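Local coordinates for phosphate-binding protein pstS 2 (PDB 4H1X) that probably serves as the solute-binding component of the PstSACB ABC transporter, capturing phosphate for import into the cell, at residues Gly9-Ser20 with Ala251-Lys263. Sequence-based numbering, arbitrary orientation.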
loop_
_atom_site.group_PDB
_atom_site.type_symbol
_atom_site.label_atom_id
_atom_site.label_comp_id
_atom_site.label_asym_id
_atom_site.label_seq_id
_atom_site.Cartn_x
_atom_site.Cartn_y
_atom_site.Cartn_z
ATOM N N GLY A 9 -15.493 21.914 -16.434
ATOM C CA GLY A 9 -14.666 22.875 -15.712
ATOM C C GLY A 9 -13.239 22.412 -15.470
ATOM O O GLY A 9 -12.854 21.336 -15.932
ATOM N N THR A 10 -12.458 23.235 -14.728
ATOM C CA THR A 10 -11.044 23.030 -14.374
ATOM C C THR A 10 -10.874 21.895 -13.341
ATOM O O THR A 10 -11.458 21.963 -12.255
ATOM C CB THR A 10 -10.462 24.342 -13.831
ATOM O OG1 THR A 10 -10.765 25.396 -14.747
ATOM C CG2 THR A 10 -8.948 24.269 -13.571
ATOM N N ILE A 11 -10.028 20.906 -13.654
ATOM C CA ILE A 11 -9.795 19.775 -12.733
ATOM C C ILE A 11 -8.985 20.248 -11.513
ATOM O O ILE A 11 -7.934 20.889 -11.676
ATOM C CB ILE A 11 -9.095 18.587 -13.457
ATOM C CG1 ILE A 11 -9.943 18.070 -14.658
ATOM C CG2 ILE A 11 -8.787 17.429 -12.484
ATOM C CD1 ILE A 11 -9.213 17.048 -15.537
ATOM N N GLU A 12 -9.478 19.936 -10.302
ATOM C CA GLU A 12 -8.786 20.267 -9.056
ATOM C C GLU A 12 -8.084 18.992 -8.585
ATOM O O GLU A 12 -8.729 18.073 -8.073
ATOM C CB GLU A 12 -9.752 20.837 -8.002
ATOM C CG GLU A 12 -9.059 21.400 -6.766
ATOM C CD GLU A 12 -9.901 21.582 -5.512
ATOM O OE1 GLU A 12 -11.145 21.689 -5.624
ATOM O OE2 GLU A 12 -9.305 21.649 -4.412
ATOM N N VAL A 13 -6.774 18.905 -8.835
ATOM C CA VAL A 13 -6.000 17.723 -8.470
ATOM C C VAL A 13 -5.694 17.768 -6.965
ATOM O O VAL A 13 -5.127 18.745 -6.468
ATOM C CB VAL A 13 -4.700 17.630 -9.326
ATOM C CG1 VAL A 13 -3.839 16.449 -8.903
ATOM C CG2 VAL A 13 -5.038 17.556 -10.836
ATOM N N ILE A 14 -6.081 16.727 -6.251
ATOM C CA ILE A 14 -5.786 16.593 -4.820
ATOM C C ILE A 14 -4.613 15.641 -4.688
ATOM O O ILE A 14 -4.747 14.474 -5.051
ATOM C CB ILE A 14 -7.010 16.094 -3.971
ATOM C CG1 ILE A 14 -8.337 16.881 -4.237
ATOM C CG2 ILE A 14 -6.660 16.023 -2.462
ATOM C CD1 ILE A 14 -8.296 18.362 -4.099
ATOM N N SER A 15 -3.476 16.125 -4.179
ATOM C CA SER A 15 -2.302 15.275 -3.964
ATOM C C SER A 15 -2.138 14.972 -2.477
ATOM O O SER A 15 -2.549 15.775 -1.631
ATOM C CB SER A 15 -1.047 15.974 -4.486
ATOM O OG SER A 15 0.127 15.301 -4.061
ATOM N N ARG A 16 -1.504 13.832 -2.145
ATOM C CA ARG A 16 -1.160 13.578 -0.758
ATOM C C ARG A 16 0.115 14.383 -0.443
ATOM O O ARG A 16 0.763 14.886 -1.364
ATOM C CB ARG A 16 -1.001 12.065 -0.488
ATOM C CG ARG A 16 -2.353 11.388 -0.226
ATOM C CD ARG A 16 -3.028 11.830 1.101
ATOM N NE ARG A 16 -2.144 11.613 2.249
ATOM C CZ ARG A 16 -1.952 10.434 2.829
ATOM N NH1 ARG A 16 -2.640 9.370 2.430
ATOM N NH2 ARG A 16 -1.074 10.308 3.809
ATOM N N GLU A 17 0.432 14.573 0.850
ATOM C CA GLU A 17 1.603 15.350 1.262
ATOM C C GLU A 17 2.908 14.673 0.845
ATOM O O GLU A 17 2.937 13.470 0.629
ATOM C CB GLU A 17 1.584 15.594 2.790
ATOM C CG GLU A 17 1.994 14.407 3.655
ATOM C CD GLU A 17 1.003 13.267 3.791
ATOM O OE1 GLU A 17 -0.076 13.320 3.157
ATOM O OE2 GLU A 17 1.319 12.306 4.527
ATOM N N ASN A 18 3.971 15.468 0.690
ATOM C CA ASN A 18 5.301 14.970 0.332
ATOM C C ASN A 18 5.768 13.953 1.377
ATOM O O ASN A 18 5.632 14.205 2.575
ATOM C CB ASN A 18 6.272 16.149 0.288
ATOM C CG ASN A 18 7.592 15.814 -0.323
ATOM O OD1 ASN A 18 8.437 15.155 0.291
ATOM N ND2 ASN A 18 7.807 16.288 -1.541
ATOM N N GLY A 19 6.258 12.812 0.921
ATOM C CA GLY A 19 6.716 11.742 1.804
ATOM C C GLY A 19 5.661 10.693 2.094
ATOM O O GLY A 19 5.983 9.653 2.670
ATOM N N SER A 20 4.384 10.951 1.708
ATOM C CA SER A 20 3.289 9.979 1.882
ATOM C C SER A 20 3.620 8.681 1.135
ATOM O O SER A 20 4.014 8.736 -0.028
ATOM C CB SER A 20 1.978 10.551 1.352
ATOM O OG SER A 20 1.050 9.516 1.033
ATOM N N ALA A 251 -2.257 9.622 -15.770
ATOM C CA ALA A 251 -0.964 10.279 -15.600
ATOM C C ALA A 251 -1.025 11.734 -16.102
ATOM O O ALA A 251 -0.495 12.622 -15.430
ATOM C CB ALA A 251 0.125 9.503 -16.310
ATOM N N ASP A 252 -1.751 11.988 -17.227
ATOM C CA ASP A 252 -1.954 13.332 -17.782
ATOM C C ASP A 252 -2.653 14.256 -16.773
ATOM O O ASP A 252 -2.252 15.413 -16.612
ATOM C CB ASP A 252 -2.776 13.269 -19.069
ATOM C CG ASP A 252 -2.006 12.852 -20.308
ATOM O OD1 ASP A 252 -0.790 12.553 -20.185
ATOM O OD2 ASP A 252 -2.623 12.817 -21.407
ATOM N N VAL A 253 -3.686 13.738 -16.088
ATOM C CA VAL A 253 -4.432 14.521 -15.103
ATOM C C VAL A 253 -3.537 14.849 -13.883
ATOM O O VAL A 253 -3.431 16.025 -13.509
ATOM C CB VAL A 253 -5.759 13.807 -14.694
ATOM C CG1 VAL A 253 -6.405 14.484 -13.486
ATOM C CG2 VAL A 253 -6.753 13.778 -15.871
ATOM N N PHE A 254 -2.909 13.826 -13.282
ATOM C CA PHE A 254 -2.137 14.047 -12.057
ATOM C C PHE A 254 -0.817 14.796 -12.299
ATOM O O PHE A 254 -0.327 15.416 -11.355
ATOM C CB PHE A 254 -1.954 12.753 -11.269
ATOM C CG PHE A 254 -3.181 12.477 -10.423
ATOM C CD1 PHE A 254 -3.297 13.011 -9.139
ATOM C CD2 PHE A 254 -4.270 11.784 -10.948
ATOM C CE1 PHE A 254 -4.445 12.800 -8.371
ATOM C CE2 PHE A 254 -5.417 11.565 -10.171
ATOM C CZ PHE A 254 -5.484 12.056 -8.876
ATOM N N SER A 255 -0.289 14.811 -13.552
ATOM C CA SER A 255 0.905 15.595 -13.912
ATOM C C SER A 255 0.520 17.007 -14.406
ATOM O O SER A 255 1.406 17.801 -14.734
ATOM C CB SER A 255 1.729 14.888 -14.994
ATOM O OG SER A 255 0.983 14.856 -16.206
ATOM N N GLY A 256 -0.776 17.289 -14.479
ATOM C CA GLY A 256 -1.323 18.588 -14.877
ATOM C C GLY A 256 -1.314 18.906 -16.364
ATOM O O GLY A 256 -1.389 20.079 -16.736
ATOM N N LYS A 257 -1.252 17.870 -17.221
ATOM C CA LYS A 257 -1.238 18.008 -18.685
ATOM C C LYS A 257 -2.647 18.116 -19.274
ATOM O O LYS A 257 -2.838 18.733 -20.320
ATOM C CB LYS A 257 -0.499 16.829 -19.322
ATOM C CG LYS A 257 1.005 16.845 -19.101
ATOM C CD LYS A 257 1.637 15.540 -19.579
ATOM C CE LYS A 257 3.045 15.368 -19.057
ATOM N NZ LYS A 257 3.693 14.150 -19.608
ATOM N N LEU A 258 -3.611 17.466 -18.629
ATOM C CA LEU A 258 -5.019 17.438 -18.992
ATOM C C LEU A 258 -5.733 18.118 -17.846
ATOM O O LEU A 258 -5.715 17.601 -16.717
ATOM C CB LEU A 258 -5.406 15.951 -19.165
ATOM C CG LEU A 258 -6.714 15.618 -19.855
ATOM C CD1 LEU A 258 -6.691 14.175 -20.334
ATOM C CD2 LEU A 258 -7.904 15.823 -18.910
ATOM N N THR A 259 -6.297 19.316 -18.094
ATOM C CA THR A 259 -6.801 20.160 -17.004
ATOM C C THR A 259 -8.297 20.453 -17.000
ATOM O O THR A 259 -8.751 21.193 -16.120
ATOM C CB THR A 259 -6.054 21.509 -17.043
ATOM O OG1 THR A 259 -6.355 22.151 -18.279
ATOM C CG2 THR A 259 -4.540 21.353 -16.897
ATOM N N THR A 260 -9.058 19.952 -17.982
ATOM C CA THR A 260 -10.503 20.209 -17.994
ATOM C C THR A 260 -11.256 18.899 -18.094
ATOM O O THR A 260 -10.803 17.980 -18.772
ATOM C CB THR A 260 -10.894 21.177 -19.110
ATOM O OG1 THR A 260 -10.328 20.711 -20.327
ATOM C CG2 THR A 260 -10.449 22.604 -18.823
ATOM N N TRP A 261 -12.413 18.817 -17.416
ATOM C CA TRP A 261 -13.215 17.594 -17.385
ATOM C C TRP A 261 -13.823 17.207 -18.730
ATOM O O TRP A 261 -13.966 16.009 -18.981
ATOM C CB TRP A 261 -14.313 17.701 -16.317
ATOM C CG TRP A 261 -13.759 17.448 -14.950
ATOM C CD1 TRP A 261 -13.554 18.362 -13.960
ATOM C CD2 TRP A 261 -13.232 16.209 -14.470
ATOM N NE1 TRP A 261 -12.978 17.753 -12.867
ATOM C CE2 TRP A 261 -12.767 16.433 -13.154
ATOM C CE3 TRP A 261 -13.124 14.917 -15.018
ATOM C CZ2 TRP A 261 -12.187 15.425 -12.389
ATOM C CZ3 TRP A 261 -12.558 13.912 -14.246
ATOM C CH2 TRP A 261 -12.074 14.177 -12.958
ATOM N N ASP A 262 -14.106 18.183 -19.614
ATOM C CA ASP A 262 -14.684 17.892 -20.939
ATOM C C ASP A 262 -13.747 16.998 -21.801
ATOM O O ASP A 262 -14.232 16.349 -22.724
ATOM C CB ASP A 262 -15.063 19.193 -21.683
ATOM C CG ASP A 262 -13.924 20.081 -22.146
ATOM O OD1 ASP A 262 -12.867 20.078 -21.494
ATOM O OD2 ASP A 262 -14.117 20.826 -23.138
ATOM N N LYS A 263 -12.427 16.934 -21.472
ATOM C CA LYS A 263 -11.459 16.103 -22.200
ATOM C C LYS A 263 -11.592 14.622 -21.799
ATOM O O LYS A 263 -11.045 13.741 -22.478
ATOM C CB LYS A 263 -10.023 16.604 -21.971
ATOM C CG LYS A 263 -9.398 17.269 -23.201
ATOM C CD LYS A 263 -8.479 16.310 -23.963
ATOM C CE LYS A 263 -8.018 16.867 -25.291
ATOM N NZ LYS A 263 -7.109 15.932 -26.002
#
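Ile11 fills the middle of the contact, its side chain crossing the indole of Trp261 at about a right angle. Here the first strand of a periplasmic-binding-protein lobe, 12-16, and the residues leading into it meet helix 247-254 and the C-terminal tail, so both ends of the modelled chain pack on one lobe. CG1 of Ile11 sits over one face of the Trp261 five-membered ring, a CH-pi contact 3.5 Å from the centroid and 9° off the normal. Because chi1 of Ile11 (-59°) puts its CG2 anti to the backbone N, this methyl meets Val253 CG1 at 3.9 Å, while Ile11 CD1 reaches Leu258 CD2. Farther along the strand, Val13 splits its methyls: CG1 lies 3.5 Å from CD1 of the Phe254 ring, and CG2 rests on the Val253 carbonyl. Ile68 of strand 67-72 touches Ile11, Val253 and Phe254. Trp261 NE1 hydrogen-bonds to the carbonyl O of Asn66, which satisfies it and probably helps hold the ring's rotation. At the polar edge Thr10 and Thr260 form a single beta bridge. Trp261 N donates to Gly9 O at 3.0 Å. Ile11 N donates almost straight to Thr259 O at 2.8 Å, from above the carbonyl plane.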